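Local coordinates for protein Cg3027-pa (Drosophila melanogaster, PDB 2VHH) that probably hydrolyses N-carbamoyl-beta-alanine and its 2-methyl derivative to the corresponding beta-amino acids, ammonia and carbon dioxide, as a member of the carbon-nitrogen hydrolase superfamily, at residues C[122-126]-C[138-142]; C[148-152]-C[164-168]. The contacts are given in a common frame with arbitrary orientation. Numbering follows the deposited sequence.

Contact 1. Residues C[122-126]-C[138-142]; sequences WTMPF and EFAEE
The contact is built round Phe139, at the end of a 3-10 turn: its ring leans on the irregular segment 122-126, and the CA atoms of Met124 and Phe139 lie 6.9 Å apart. Met124, extended, with chi1 p and chi2 t, sets its CB over one ring face as a CH-pi contact, 3.6 Å from the Phe139 centroid and 17° off the normal; SD lies obliquely 5.1 Å from that centroid, a Met-aromatic contact suited to a flexible, polarisable thioether. Thr123 brings its backbone O to 3.6 Å from Phe139 CE2 and, with chi1 t, its CG2 to 4.3 Å from Phe139 CD2, a small beta-branched residue offering its methyl to the ring. Pro125 CD reaches Phe139 CZ at 3.7 Å, the rigid proline ring meeting it obliquely. No hydrogen bond crosses; Glu141 OE2 is hydrogen-bonded to Thr148 OG1. The contact folds the long connection between strand 115-118 and helix 147-158 back on itself, with Ile90, Gln93 and Arg94 of helix 90-110 alongside and strand 162-171 meeting Ala140 and Glu141.

Contact 2. Residues C[148-152]-C[164-168]; sequences TTKML and IHSIL
Helix 148-152 lies over strand 164-168 and runs nearly antiparallel to it, at 163° between directions, with the short axes 10.5 Å apart. The register sets Thr149 against His165 (CA to CA 8.3 Å) and Thr148 against Ile167 (CA to CA 8.7 Å). Within the helix, Leu152 N donates to Thr148 O at 2.9 Å.

The polar link is a single weak hydrogen bond, from His165 NE2 to Thr149 OG1 at 3.0 Å with an angle of 122°. The hydroxyl approaches the ring edge, placed there by Thr149 chi1 m and His165 chi1 p. It donates to the backbone O of Ala143 and can therefore accept, weakly, from the imidazole.

The other contacts are van der Waals. Leu152 lays CD2 over a face of His165 as a CH-pi contact, 3.5 Å from the ring centroid and 16° off its normal. Thr148 turns its methyl inward, CG2 being 3.9 Å from His165 ND1 and, more loosely, 4.5 Å from Ile167 CG2, while its OG1 is hydrogen-bonded to Glu141.

This is the helix-on-sheet packing of a beta-alpha-beta crossover in the carbon-nitrogen hydrolase fold: helix 147-158 lies in the connection between the adjacent, parallel strands 115-118 and 162-171. Strand 177-185 borders the other edge of strand 162-171, and helix 90-110 flanks helix 147-158 through Arg94, Trp98, Lys102 and Ile105.

Overall arrangement
Both contacts are buried, with centres 10 Å apart, and follow one another along the chain: contact 1 folds the loop leading into helix 147-158, and contact 2 sets that helix on strand 162-171. Their chemistry follows their place. Both are built on a ring with a CH-pi contact over its face: apolar Phe139 in contact 1, polar His165, which also hydrogen-bonds weakly, in contact 2. Two probable hydrogen bonds join them, Glu141 OE2 to Thr148 OG1 (2.5 Å) and Glu141 N to Leu168 O (3.0 Å), and Trp122 packs on both Thr148 and His165. Contact 1 also lies nearer a subunit boundary, since Glu138 is hydrogen-bonded to Gln66 and Thr67 of a second subunit.

Contact 1. Residues C[122-126]-C[138-142]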
ATOM      1  N   TRP C 122     -19.521 -25.443 -34.185  1.00 29.32           N
ATOM      2  CA  TRP C 122     -19.340 -26.225 -35.411  1.00 29.91           C
ATOM      3  C   TRP C 122     -20.605 -26.944 -35.843  1.00 30.48           C
ATOM      4  O   TRP C 122     -20.769 -27.331 -37.003  1.00 30.51           O
ATOM      5  CB  TRP C 122     -18.209 -27.237 -35.207  1.00 29.55           C
ATOM      6  CG  TRP C 122     -18.526 -28.371 -34.262  1.00 29.20           C
ATOM      7  CD1 TRP C 122     -18.516 -28.331 -32.894  1.00 28.89           C
ATOM      8  CD2 TRP C 122     -18.874 -29.714 -34.619  1.00 29.34           C
ATOM      9  NE1 TRP C 122     -18.842 -29.562 -32.379  1.00 28.61           N
ATOM     10  CE2 TRP C 122     -19.069 -30.430 -33.416  1.00 29.22           C
ATOM     11  CE3 TRP C 122     -19.055 -30.380 -35.842  1.00 29.05           C
ATOM     12  CZ2 TRP C 122     -19.428 -31.782 -33.401  1.00 28.95           C
ATOM     13  CZ3 TRP C 122     -19.416 -31.721 -35.823  1.00 28.63           C
ATOM     14  CH2 TRP C 122     -19.599 -32.406 -34.610  1.00 28.81           C
ATOM     15  N   THR C 123     -21.498 -27.075 -34.876  1.00 31.18           N
ATOM     16  CA  THR C 123     -22.667 -27.901 -34.942  1.00 31.79           C
ATOM     17  C   THR C 123     -23.827 -27.224 -35.691  1.00 32.30           C
ATOM     18  O   THR C 123     -24.808 -27.884 -36.066  1.00 32.57           O
ATOM     19  CB  THR C 123     -23.039 -28.255 -33.494  1.00 31.63           C
ATOM     20  OG1 THR C 123     -23.698 -29.513 -33.462  1.00 32.97           O
ATOM     21  CG2 THR C 123     -23.899 -27.173 -32.825  1.00 31.81           C
ATOM     22  N   MET C 124     -23.691 -25.917 -35.937  1.00 32.79           N
ATOM     23  CA  MET C 124     -24.795 -25.071 -36.406  1.00 33.38           C
ATOM     24  C   MET C 124     -24.368 -24.053 -37.471  1.00 34.00           C
ATOM     25  O   MET C 124     -23.180 -23.763 -37.614  1.00 33.62           O
ATOM     26  CB  MET C 124     -25.413 -24.324 -35.214  1.00 33.21           C
ATOM     27  CG  MET C 124     -24.452 -23.367 -34.473  1.00 33.71           C
ATOM     28  SD  MET C 124     -25.117 -22.605 -32.966  1.00 33.19           S
ATOM     29  CE  MET C 124     -26.402 -21.554 -33.643  1.00 33.22           C
ATOM     30  N   PRO C 125     -25.338 -23.514 -38.230  1.00 34.88           N
ATOM     31  CA  PRO C 125     -25.047 -22.277 -38.962  1.00 35.71           C
ATOM     32  C   PRO C 125     -24.833 -21.136 -37.973  1.00 36.47           C
ATOM     33  O   PRO C 125     -25.422 -21.146 -36.894  1.00 36.45           O
ATOM     34  CB  PRO C 125     -26.327 -22.028 -39.767  1.00 35.76           C
ATOM     35  CG  PRO C 125     -27.409 -22.801 -39.034  1.00 35.45           C
ATOM     36  CD  PRO C 125     -26.707 -24.006 -38.478  1.00 34.82           C
ATOM     37  N   PHE C 126     -23.997 -20.169 -38.333  1.00 37.50           N
ATOM     38  CA  PHE C 126     -23.656 -19.079 -37.427  1.00 38.66           C
ATOM     39  C   PHE C 126     -24.775 -18.043 -37.425  1.00 39.44           C
ATOM     40  O   PHE C 126     -24.623 -16.943 -37.960  1.00 39.70           O
ATOM     41  CB  PHE C 126     -22.310 -18.459 -37.829  1.00 38.62           C
ATOM     42  CG  PHE C 126     -21.531 -17.862 -36.675  1.00 38.87           C
ATOM     43  CD1 PHE C 126     -20.887 -18.685 -35.748  1.00 38.48           C
ATOM     44  CD2 PHE C 126     -21.423 -16.475 -36.531  1.00 38.89           C
ATOM     45  CE1 PHE C 126     -20.164 -18.136 -34.694  1.00 38.88           C
ATOM     46  CE2 PHE C 126     -20.698 -15.915 -35.484  1.00 38.57           C
ATOM     47  CZ  PHE C 126     -20.065 -16.747 -34.563  1.00 38.87           C
ATOM     48  N   GLU C 138     -32.541 -23.484 -29.985  1.00 38.59           N
ATOM     49  CA  GLU C 138     -32.751 -24.921 -29.849  1.00 38.08           C
ATOM     50  C   GLU C 138     -31.528 -25.746 -30.268  1.00 37.67           C
ATOM     51  O   GLU C 138     -31.515 -26.969 -30.078  1.00 37.56           O
ATOM     52  CB  GLU C 138     -33.971 -25.365 -30.642  1.00 37.96           C
ATOM     53  CG  GLU C 138     -35.325 -24.949 -30.076  1.00 38.09           C
ATOM     54  CD  GLU C 138     -36.477 -25.474 -30.934  1.00 38.56           C
ATOM     55  OE1 GLU C 138     -36.456 -26.678 -31.271  1.00 39.26           O
ATOM     56  OE2 GLU C 138     -37.394 -24.693 -31.286  1.00 38.98           O
ATOM     57  N   PHE C 139     -30.515 -25.083 -30.839  1.00 37.24           N
ATOM     58  CA  PHE C 139     -29.215 -25.705 -31.148  1.00 36.68           C
ATOM     59  C   PHE C 139     -28.370 -25.898 -29.907  1.00 36.77           C
ATOM     60  O   PHE C 139     -27.441 -26.702 -29.893  1.00 36.84           O
ATOM     61  CB  PHE C 139     -28.416 -24.860 -32.125  1.00 35.97           C
ATOM     62  CG  PHE C 139     -28.597 -25.250 -33.547  1.00 35.22           C
ATOM     63  CD1 PHE C 139     -29.399 -24.491 -34.390  1.00 34.60           C
ATOM     64  CD2 PHE C 139     -27.967 -26.377 -34.054  1.00 34.59           C
ATOM     65  CE1 PHE C 139     -29.572 -24.852 -35.714  1.00 33.60           C
ATOM     66  CE2 PHE C 139     -28.132 -26.743 -35.386  1.00 33.59           C
ATOM     67  CZ  PHE C 139     -28.937 -25.986 -36.210  1.00 33.74           C
ATOM     68  N   ALA C 140     -28.688 -25.130 -28.875  1.00 37.17           N
ATOM     69  CA  ALA C 140     -28.001 -25.211 -27.600  1.00 37.31           C
ATOM     70  C   ALA C 140     -28.248 -26.554 -26.948  1.00 37.40           C
ATOM     71  O   ALA C 140     -29.375 -27.036 -26.913  1.00 37.75           O
ATOM     72  CB  ALA C 140     -28.449 -24.087 -26.690  1.00 37.24           C
ATOM     73  N   GLU C 141     -27.188 -27.158 -26.429  1.00 37.48           N
ATOM     74  CA  GLU C 141     -27.282 -28.481 -25.837  1.00 37.74           C
ATOM     75  C   GLU C 141     -26.413 -28.566 -24.599  1.00 37.68           C
ATOM     76  O   GLU C 141     -25.516 -27.745 -24.417  1.00 37.58           O
ATOM     77  CB  GLU C 141     -26.866 -29.538 -26.861  1.00 37.76           C
ATOM     78  CG  GLU C 141     -25.466 -29.354 -27.435  1.00 38.24           C
ATOM     79  CD  GLU C 141     -25.041 -30.506 -28.325  1.00 38.61           C
ATOM     80  OE1 GLU C 141     -24.711 -31.590 -27.783  1.00 39.05           O
ATOM     81  OE2 GLU C 141     -25.029 -30.312 -29.565  1.00 39.75           O
ATOM     82  N   GLU C 142     -26.684 -29.556 -23.753  1.00 37.91           N
ATOM     83  CA  GLU C 142     -25.901 -29.776 -22.539  1.00 38.21           C
ATOM     84  C   GLU C 142     -24.445 -30.099 -22.876  1.00 37.87           C
ATOM     85  O   GLU C 142     -24.167 -30.904 -23.756  1.00 37.88           O
ATOM     86  CB  GLU C 142     -26.519 -30.887 -21.687  1.00 38.29           C
ATOM     87  CG  GLU C 142     -27.747 -30.464 -20.886  1.00 39.09           C
ATOM     88  CD  GLU C 142     -28.067 -31.426 -19.744  1.00 39.91           C
ATOM     89  OE1 GLU C 142     -28.428 -32.588 -20.019  1.00 42.01           O
ATOM     90  OE2 GLU C 142     -27.966 -31.018 -18.565  1.00 41.85           O
TER

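Contact 2. Residues C[148-152]-C[164-168]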
ATOM      1  N   THR C 148     -24.154 -34.275 -29.011  1.00 33.53           N
ATOM      2  CA  THR C 148     -22.901 -34.074 -29.735  1.00 33.10           C
ATOM      3  C   THR C 148     -21.692 -34.610 -28.978  1.00 32.90           C
ATOM      4  O   THR C 148     -20.865 -35.313 -29.551  1.00 32.87           O
ATOM      5  CB  THR C 148     -22.695 -32.594 -30.101  1.00 32.99           C
ATOM      6  OG1 THR C 148     -23.819 -32.141 -30.857  1.00 33.15           O
ATOM      7  CG2 THR C 148     -21.457 -32.410 -30.944  1.00 32.79           C
ATOM      8  N   THR C 149     -21.597 -34.286 -27.695  1.00 32.67           N
ATOM      9  CA  THR C 149     -20.520 -34.809 -26.869  1.00 32.63           C
ATOM     10  C   THR C 149     -20.592 -36.337 -26.751  1.00 32.77           C
ATOM     11  O   THR C 149     -19.563 -36.995 -26.815  1.00 32.82           O
ATOM     12  CB  THR C 149     -20.464 -34.116 -25.474  1.00 32.73           C
ATOM     13  OG1 THR C 149     -20.143 -32.729 -25.641  1.00 32.43           O
ATOM     14  CG2 THR C 149     -19.401 -34.748 -24.574  1.00 32.46           C
ATOM     15  N   LYS C 150     -21.796 -36.891 -26.604  1.00 33.10           N
ATOM     16  CA  LYS C 150     -21.992 -38.339 -26.484  1.00 33.49           C
ATOM     17  C   LYS C 150     -21.495 -39.076 -27.723  1.00 33.53           C
ATOM     18  O   LYS C 150     -20.834 -40.112 -27.624  1.00 33.54           O
ATOM     19  CB  LYS C 150     -23.473 -38.679 -26.279  1.00 33.80           C
ATOM     20  CG  LYS C 150     -24.125 -38.168 -24.990  1.00 34.99           C
ATOM     21  CD  LYS C 150     -23.938 -39.117 -23.805  1.00 37.38           C
ATOM     22  CE  LYS C 150     -22.706 -38.755 -22.970  1.00 38.48           C
ATOM     23  NZ  LYS C 150     -22.666 -39.582 -21.730  1.00 39.36           N
ATOM     24  N   MET C 151     -21.826 -38.532 -28.888  1.00 33.49           N
ATOM     25  CA  MET C 151     -21.439 -39.102 -30.170  1.00 33.61           C
ATOM     26  C   MET C 151     -19.950 -38.963 -30.389  1.00 33.42           C
ATOM     27  O   MET C 151     -19.309 -39.832 -30.962  1.00 33.71           O
ATOM     28  CB  MET C 151     -22.212 -38.381 -31.282  1.00 33.91           C
ATOM     29  CG  MET C 151     -21.675 -38.524 -32.713  1.00 34.48           C
ATOM     30  SD  MET C 151     -20.306 -37.400 -33.044  1.00 35.84           S
ATOM     31  CE  MET C 151     -20.648 -36.895 -34.720  1.00 35.22           C
ATOM     32  N   LEU C 152     -19.412 -37.841 -29.935  1.00 33.28           N
ATOM     33  CA  LEU C 152     -18.015 -37.498 -30.143  1.00 32.83           C
ATOM     34  C   LEU C 152     -17.116 -38.264 -29.189  1.00 32.82           C
ATOM     35  O   LEU C 152     -15.957 -38.506 -29.496  1.00 32.81           O
ATOM     36  CB  LEU C 152     -17.842 -36.001 -29.952  1.00 32.51           C
ATOM     37  CG  LEU C 152     -17.024 -35.186 -30.937  1.00 31.64           C
ATOM     38  CD1 LEU C 152     -17.330 -35.500 -32.383  1.00 31.04           C
ATOM     39  CD2 LEU C 152     -17.338 -33.758 -30.642  1.00 31.35           C
ATOM     40  N   ILE C 164     -11.483 -31.813 -28.976  1.00 25.43           N
ATOM     41  CA  ILE C 164     -11.957 -30.528 -28.499  1.00 25.56           C
ATOM     42  C   ILE C 164     -13.008 -30.015 -29.470  1.00 25.93           C
ATOM     43  O   ILE C 164     -12.766 -29.948 -30.672  1.00 25.90           O
ATOM     44  CB  ILE C 164     -10.801 -29.521 -28.338  1.00 25.32           C
ATOM     45  CG1 ILE C 164      -9.838 -30.013 -27.260  1.00 25.30           C
ATOM     46  CG2 ILE C 164     -11.326 -28.145 -27.932  1.00 25.05           C
ATOM     47  CD1 ILE C 164      -8.489 -29.342 -27.261  1.00 24.61           C
ATOM     48  N   HIS C 165     -14.186 -29.677 -28.956  1.00 26.35           N
ATOM     49  CA  HIS C 165     -15.219 -29.109 -29.814  1.00 27.03           C
ATOM     50  C   HIS C 165     -15.922 -27.907 -29.197  1.00 27.59           C
ATOM     51  O   HIS C 165     -16.009 -27.780 -27.976  1.00 27.58           O
ATOM     52  CB  HIS C 165     -16.220 -30.174 -30.263  1.00 26.96           C
ATOM     53  CG  HIS C 165     -17.088 -30.707 -29.166  1.00 26.67           C
ATOM     54  ND1 HIS C 165     -18.464 -30.660 -29.223  1.00 26.18           N
ATOM     55  CD2 HIS C 165     -16.781 -31.325 -28.003  1.00 26.21           C
ATOM     56  CE1 HIS C 165     -18.964 -31.215 -28.136  1.00 26.40           C
ATOM     57  NE2 HIS C 165     -17.965 -31.627 -27.380  1.00 26.20           N
ATOM     58  N   SER C 166     -16.404 -27.024 -30.062  1.00 28.27           N
ATOM     59  CA  SER C 166     -17.022 -25.780 -29.641  1.00 29.04           C
ATOM     60  C   SER C 166     -18.515 -25.785 -30.002  1.00 29.44           C
ATOM     61  O   SER C 166     -18.879 -25.964 -31.166  1.00 29.43           O
ATOM     62  CB  SER C 166     -16.289 -24.603 -30.294  1.00 28.98           C
ATOM     63  OG  SER C 166     -16.835 -23.346 -29.914  1.00 30.01           O
ATOM     64  N   ILE C 167     -19.364 -25.601 -28.989  1.00 29.97           N
ATOM     65  CA  ILE C 167     -20.820 -25.648 -29.146  1.00 30.52           C
ATOM     66  C   ILE C 167     -21.528 -24.549 -28.356  1.00 30.84           C
ATOM     67  O   ILE C 167     -20.959 -23.975 -27.429  1.00 31.10           O
ATOM     68  CB  ILE C 167     -21.424 -27.001 -28.644  1.00 30.62           C
ATOM     69  CG1 ILE C 167     -21.032 -27.264 -27.186  1.00 30.41           C
ATOM     70  CG2 ILE C 167     -21.044 -28.165 -29.554  1.00 30.79           C
ATOM     71  CD1 ILE C 167     -22.178 -27.765 -26.345  1.00 30.12           C
ATOM     72  N   LEU C 168     -22.779 -24.276 -28.728  1.00 31.20           N
ATOM     73  CA  LEU C 168     -23.707 -23.535 -27.876  1.00 31.61           C
ATOM     74  C   LEU C 168     -24.126 -24.409 -26.715  1.00 31.76           C
ATOM     75  O   LEU C 168     -24.737 -25.459 -26.911  1.00 31.88           O
ATOM     76  CB  LEU C 168     -24.979 -23.151 -28.637  1.00 31.71           C
ATOM     77  CG  LEU C 168     -25.267 -21.711 -29.067  1.00 32.57           C
ATOM     78  CD1 LEU C 168     -26.765 -21.510 -28.934  1.00 32.48           C
ATOM     79  CD2 LEU C 168     -24.502 -20.655 -28.256  1.00 32.07           C
TER